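Local coordinates for protein LYND (PDB 4V1T) that probably acts as an ATP-dependent YcaO cyclodehydratase, binding adenine nucleotide and magnesium to turn residues of peptide substrates into azoline heterocycles, at residues W559-R564 with G747-V752. Residues are numbered along the deposited sequence; the frame is centred on the assembly and turned at random.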
ATOM      1  N   TRP B 559     -32.080 -12.174 -23.489  1.00 55.77           N
ATOM      2  CA  TRP B 559     -31.980 -10.928 -24.236  1.00 51.74           C
ATOM      3  C   TRP B 559     -32.533 -11.010 -25.657  1.00 48.19           C
ATOM      4  O   TRP B 559     -33.286 -10.141 -26.094  1.00 40.38           O
ATOM      5  CB  TRP B 559     -30.520 -10.478 -24.293  1.00 46.42           C
ATOM      6  CG  TRP B 559     -30.331  -9.191 -25.014  1.00 36.77           C
ATOM      7  CD1 TRP B 559     -30.045  -9.029 -26.339  1.00 40.48           C
ATOM      8  CD2 TRP B 559     -30.421  -7.880 -24.461  1.00 40.76           C
ATOM      9  NE1 TRP B 559     -29.946  -7.697 -26.643  1.00 50.54           N
ATOM     10  CE2 TRP B 559     -30.173  -6.969 -25.506  1.00 52.68           C
ATOM     11  CE3 TRP B 559     -30.679  -7.382 -23.178  1.00 46.80           C
ATOM     12  CZ2 TRP B 559     -30.185  -5.595 -25.311  1.00 49.28           C
ATOM     13  CZ3 TRP B 559     -30.692  -6.018 -22.987  1.00 48.50           C
ATOM     14  CH2 TRP B 559     -30.448  -5.137 -24.048  1.00 45.42           C
ATOM     15  N   TYR B 560     -32.145 -12.046 -26.388  1.00 45.06           N
ATOM     16  CA  TYR B 560     -32.451 -12.112 -27.811  1.00 46.26           C
ATOM     17  C   TYR B 560     -33.828 -12.700 -28.089  1.00 40.23           C
ATOM     18  O   TYR B 560     -34.427 -12.407 -29.125  1.00 50.76           O
ATOM     19  CB  TYR B 560     -31.357 -12.891 -28.546  1.00 46.37           C
ATOM     20  CG  TYR B 560     -30.063 -12.125 -28.560  1.00 42.75           C
ATOM     21  CD1 TYR B 560     -29.884 -11.023 -29.405  1.00 38.27           C
ATOM     22  CD2 TYR B 560     -29.032 -12.453 -27.683  1.00 44.53           C
ATOM     23  CE1 TYR B 560     -28.705 -10.300 -29.387  1.00 52.06           C
ATOM     24  CE2 TYR B 560     -27.856 -11.741 -27.665  1.00 42.68           C
ATOM     25  CZ  TYR B 560     -27.696 -10.666 -28.512  1.00 49.48           C
ATOM     26  OH  TYR B 560     -26.516  -9.963 -28.470  1.00 44.34           O
ATOM     27  N   ASN B 561     -34.339 -13.512 -27.170  1.00 50.93           N
ATOM     28  CA  ASN B 561     -35.738 -13.927 -27.237  1.00 51.28           C
ATOM     29  C   ASN B 561     -36.633 -12.886 -26.563  1.00 51.69           C
ATOM     30  O   ASN B 561     -37.847 -12.979 -26.633  1.00 41.96           O
ATOM     31  CB  ASN B 561     -35.939 -15.293 -26.588  1.00 54.18           C
ATOM     32  CG  ASN B 561     -35.214 -16.403 -27.324  1.00 52.92           C
ATOM     33  OD1 ASN B 561     -35.683 -16.893 -28.353  1.00 50.66           O
ATOM     34  ND2 ASN B 561     -34.073 -16.816 -26.792  1.00 55.56           N
ATOM     35  N   ARG B 562     -36.014 -11.897 -25.917  1.00 45.67           N
ATOM     36  CA  ARG B 562     -36.728 -10.848 -25.199  1.00 50.11           C
ATOM     37  C   ARG B 562     -37.765 -11.450 -24.261  1.00 53.18           C
ATOM     38  O   ARG B 562     -38.948 -11.115 -24.301  1.00 55.75           O
ATOM     39  CB  ARG B 562     -37.364  -9.859 -26.177  1.00 48.97           C
ATOM     40  CG  ARG B 562     -36.332  -8.998 -26.895  1.00 43.44           C
ATOM     41  CD  ARG B 562     -36.979  -8.009 -27.848  1.00 41.84           C
ATOM     42  NE  ARG B 562     -37.267  -8.602 -29.152  1.00 52.38           N
ATOM     43  CZ  ARG B 562     -37.690  -7.915 -30.209  1.00 57.67           C
ATOM     44  NH1 ARG B 562     -37.869  -6.607 -30.117  1.00 62.18           N
ATOM     45  NH2 ARG B 562     -37.917  -8.530 -31.365  1.00 58.10           N
ATOM     46  N   LEU B 563     -37.297 -12.351 -23.413  1.00 50.43           N
ATOM     47  CA  LEU B 563     -38.163 -13.075 -22.505  1.00 43.20           C
ATOM     48  C   LEU B 563     -38.547 -12.228 -21.312  1.00 43.89           C
ATOM     49  O   LEU B 563     -37.762 -11.402 -20.859  1.00 44.77           O
ATOM     50  CB  LEU B 563     -37.474 -14.356 -22.030  1.00 49.26           C
ATOM     51  CG  LEU B 563     -37.086 -15.346 -23.135  1.00 49.26           C
ATOM     52  CD1 LEU B 563     -36.217 -16.462 -22.582  1.00 53.00           C
ATOM     53  CD2 LEU B 563     -38.325 -15.917 -23.800  1.00 49.64           C
ATOM     54  N   ARG B 564     -39.761 -12.434 -20.810  1.00 54.03           N
ATOM     55  CA  ARG B 564     -40.197 -11.817 -19.567  1.00 55.73           C
ATOM     56  C   ARG B 564     -39.819 -12.732 -18.405  1.00 54.00           C
ATOM     57  O   ARG B 564     -40.258 -13.873 -18.351  1.00 56.16           O
ATOM     58  CB  ARG B 564     -41.710 -11.558 -19.584  1.00 56.12           C
ATOM     59  CG  ARG B 564     -42.205 -10.742 -20.774  1.00 59.72           C
ATOM     60  CD  ARG B 564     -41.669  -9.311 -20.790  1.00 61.41           C
ATOM     61  NE  ARG B 564     -42.367  -8.449 -19.830  1.00 68.06           N
ATOM     62  CZ  ARG B 564     -41.948  -8.166 -18.597  1.00 78.95           C
ATOM     63  NH1 ARG B 564     -40.813  -8.665 -18.131  1.00 97.14           N
ATOM     64  NH2 ARG B 564     -42.675  -7.374 -17.816  1.00 78.66           N
ATOM     65  N   GLY B 747     -29.504 -23.681 -32.733  1.00 45.02           N
ATOM     66  CA  GLY B 747     -29.096 -24.341 -31.505  1.00 55.67           C
ATOM     67  C   GLY B 747     -29.842 -23.868 -30.265  1.00 53.16           C
ATOM     68  O   GLY B 747     -31.043 -23.616 -30.287  1.00 46.30           O
ATOM     69  N   ARG B 748     -29.099 -23.747 -29.178  1.00 43.77           N
ATOM     70  CA  ARG B 748     -29.659 -23.457 -27.872  1.00 44.51           C
ATOM     71  C   ARG B 748     -30.440 -22.138 -27.812  1.00 49.70           C
ATOM     72  O   ARG B 748     -31.434 -22.029 -27.086  1.00 52.53           O
ATOM     73  CB  ARG B 748     -28.534 -23.430 -26.825  1.00 41.51           C
ATOM     74  CG  ARG B 748     -27.881 -24.774 -26.555  1.00 41.76           C
ATOM     75  CD  ARG B 748     -26.771 -24.663 -25.522  1.00 47.68           C
ATOM     76  NE  ARG B 748     -27.207 -23.954 -24.324  1.00 50.55           N
ATOM     77  CZ  ARG B 748     -27.830 -24.523 -23.295  1.00 49.64           C
ATOM     78  NH1 ARG B 748     -28.108 -25.821 -23.299  1.00 43.47           N
ATOM     79  NH2 ARG B 748     -28.181 -23.786 -22.249  1.00 50.96           N
ATOM     80  N   LEU B 749     -29.982 -21.142 -28.561  1.00 40.89           N
ATOM     81  CA  LEU B 749     -30.618 -19.827 -28.553  1.00 51.73           C
ATOM     82  C   LEU B 749     -32.106 -19.931 -28.879  1.00 52.66           C
ATOM     83  O   LEU B 749     -32.936 -19.246 -28.280  1.00 41.37           O
ATOM     84  CB  LEU B 749     -29.923 -18.894 -29.545  1.00 48.15           C
ATOM     85  CG  LEU B 749     -30.385 -17.437 -29.531  1.00 49.28           C
ATOM     86  CD1 LEU B 749     -30.018 -16.746 -28.222  1.00 49.54           C
ATOM     87  CD2 LEU B 749     -29.789 -16.691 -30.707  1.00 52.91           C
ATOM     88  N   TYR B 750     -32.437 -20.808 -29.814  1.00 53.02           N
ATOM     89  CA  TYR B 750     -33.818 -21.014 -30.243  1.00 51.62           C
ATOM     90  C   TYR B 750     -34.503 -22.095 -29.413  1.00 55.09           C
ATOM     91  O   TYR B 750     -35.680 -21.968 -29.068  1.00 49.73           O
ATOM     92  CB  TYR B 750     -33.861 -21.398 -31.742  1.00 54.28           C
ATOM     93  CG  TYR B 750     -33.230 -20.363 -32.662  1.00 50.83           C
ATOM     94  CD1 TYR B 750     -33.985 -19.328 -33.193  1.00 68.85           C
ATOM     95  CD2 TYR B 750     -31.880 -20.410 -32.983  1.00 50.57           C
ATOM     96  CE1 TYR B 750     -33.416 -18.375 -34.021  1.00 70.00           C
ATOM     97  CE2 TYR B 750     -31.304 -19.459 -33.817  1.00 42.81           C
ATOM     98  CZ  TYR B 750     -32.075 -18.443 -34.321  1.00 55.18           C
ATOM     99  OH  TYR B 750     -31.502 -17.505 -35.143  1.00 55.47           O
ATOM    100  N   ASP B 751     -33.759 -23.152 -29.088  1.00 44.46           N
ATOM    101  CA  ASP B 751     -34.351 -24.385 -28.561  1.00 47.37           C
ATOM    102  C   ASP B 751     -34.614 -24.375 -27.048  1.00 57.16           C
ATOM    103  O   ASP B 751     -35.650 -24.866 -26.597  1.00 55.40           O
ATOM    104  CB  ASP B 751     -33.450 -25.578 -28.892  1.00 50.99           C
ATOM    105  CG  ASP B 751     -33.285 -25.792 -30.389  1.00 58.01           C
ATOM    106  OD1 ASP B 751     -33.675 -24.903 -31.173  1.00 57.22           O
ATOM    107  OD2 ASP B 751     -32.752 -26.849 -30.782  1.00 64.53           O
ATOM    108  N   VAL B 752     -33.680 -23.844 -26.264  1.00 56.66           N
ATOM    109  CA  VAL B 752     -33.790 -23.955 -24.806  1.00 47.42           C
ATOM    110  C   VAL B 752     -35.102 -23.361 -24.274  1.00 45.21           C
ATOM    111  O   VAL B 752     -35.765 -23.997 -23.454  1.00 49.89           O
ATOM    112  CB  VAL B 752     -32.589 -23.296 -24.087  1.00 48.79           C
ATOM    113  CG1 VAL B 752     -32.784 -23.314 -22.567  1.00 44.79           C
ATOM    114  CG2 VAL B 752     -31.304 -24.016 -24.465  1.00 58.67           C
TER
HETATM  115  O   HOH W   1     -36.907 -19.292 -29.567  1.00 53.58           O
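Both ends of a single side-chain amide, that of N561, engage consecutive backbone carbonyls of the helix opposite, one directly and one through water. ND2 of N561 donates to O of L749 at 3.1 Å, and the bond is nearly straight, with an N-H...O angle of 166°. The acceptor lies almost in the amide plane, and the donor in turn approaches in the plane of the L749 carbonyl, with a C=O...ND2 angle of 158°, so neither group is twisted out of line. On the other branch, OD1 of N561 accepts from a water 3.0 Å away, which also donates to O of Y750. The amide is further anchored by its own helix, because ND2 is hydrogen-bonded to O of L557 as well. Cutting this side chain back to an alanine would remove ND2 and OD1, and the L749 carbonyl would probably lose this direct bond and the water one of its two acceptors.

The principle is that a helix end can be tied to a neighbour by polar groups of its last turn. Helix 538-561 finishes in a Schellman motif, with R562 at positive phi as the C-prime residue, and the first turn of helix 748-755, with G747 at its N-cap position, lies against this terminus. Thus the YcaO domain's long helix is joined to a short helix near the C-terminal end of the chain.

Beside the polar link runs a small apolar one. With CG turned away from the backbone N of L749 (chi1 -174°), the side chain reaches over so that CD1 lies 4.1 Å from CB of Y560. From CB the Y560 ring leads away from L749, and its OH is hydrogen-bonded to O of F740. About two turns earlier on the long helix, D553 forms a salt bridge with R748, whose guanidinium also pairs with D600.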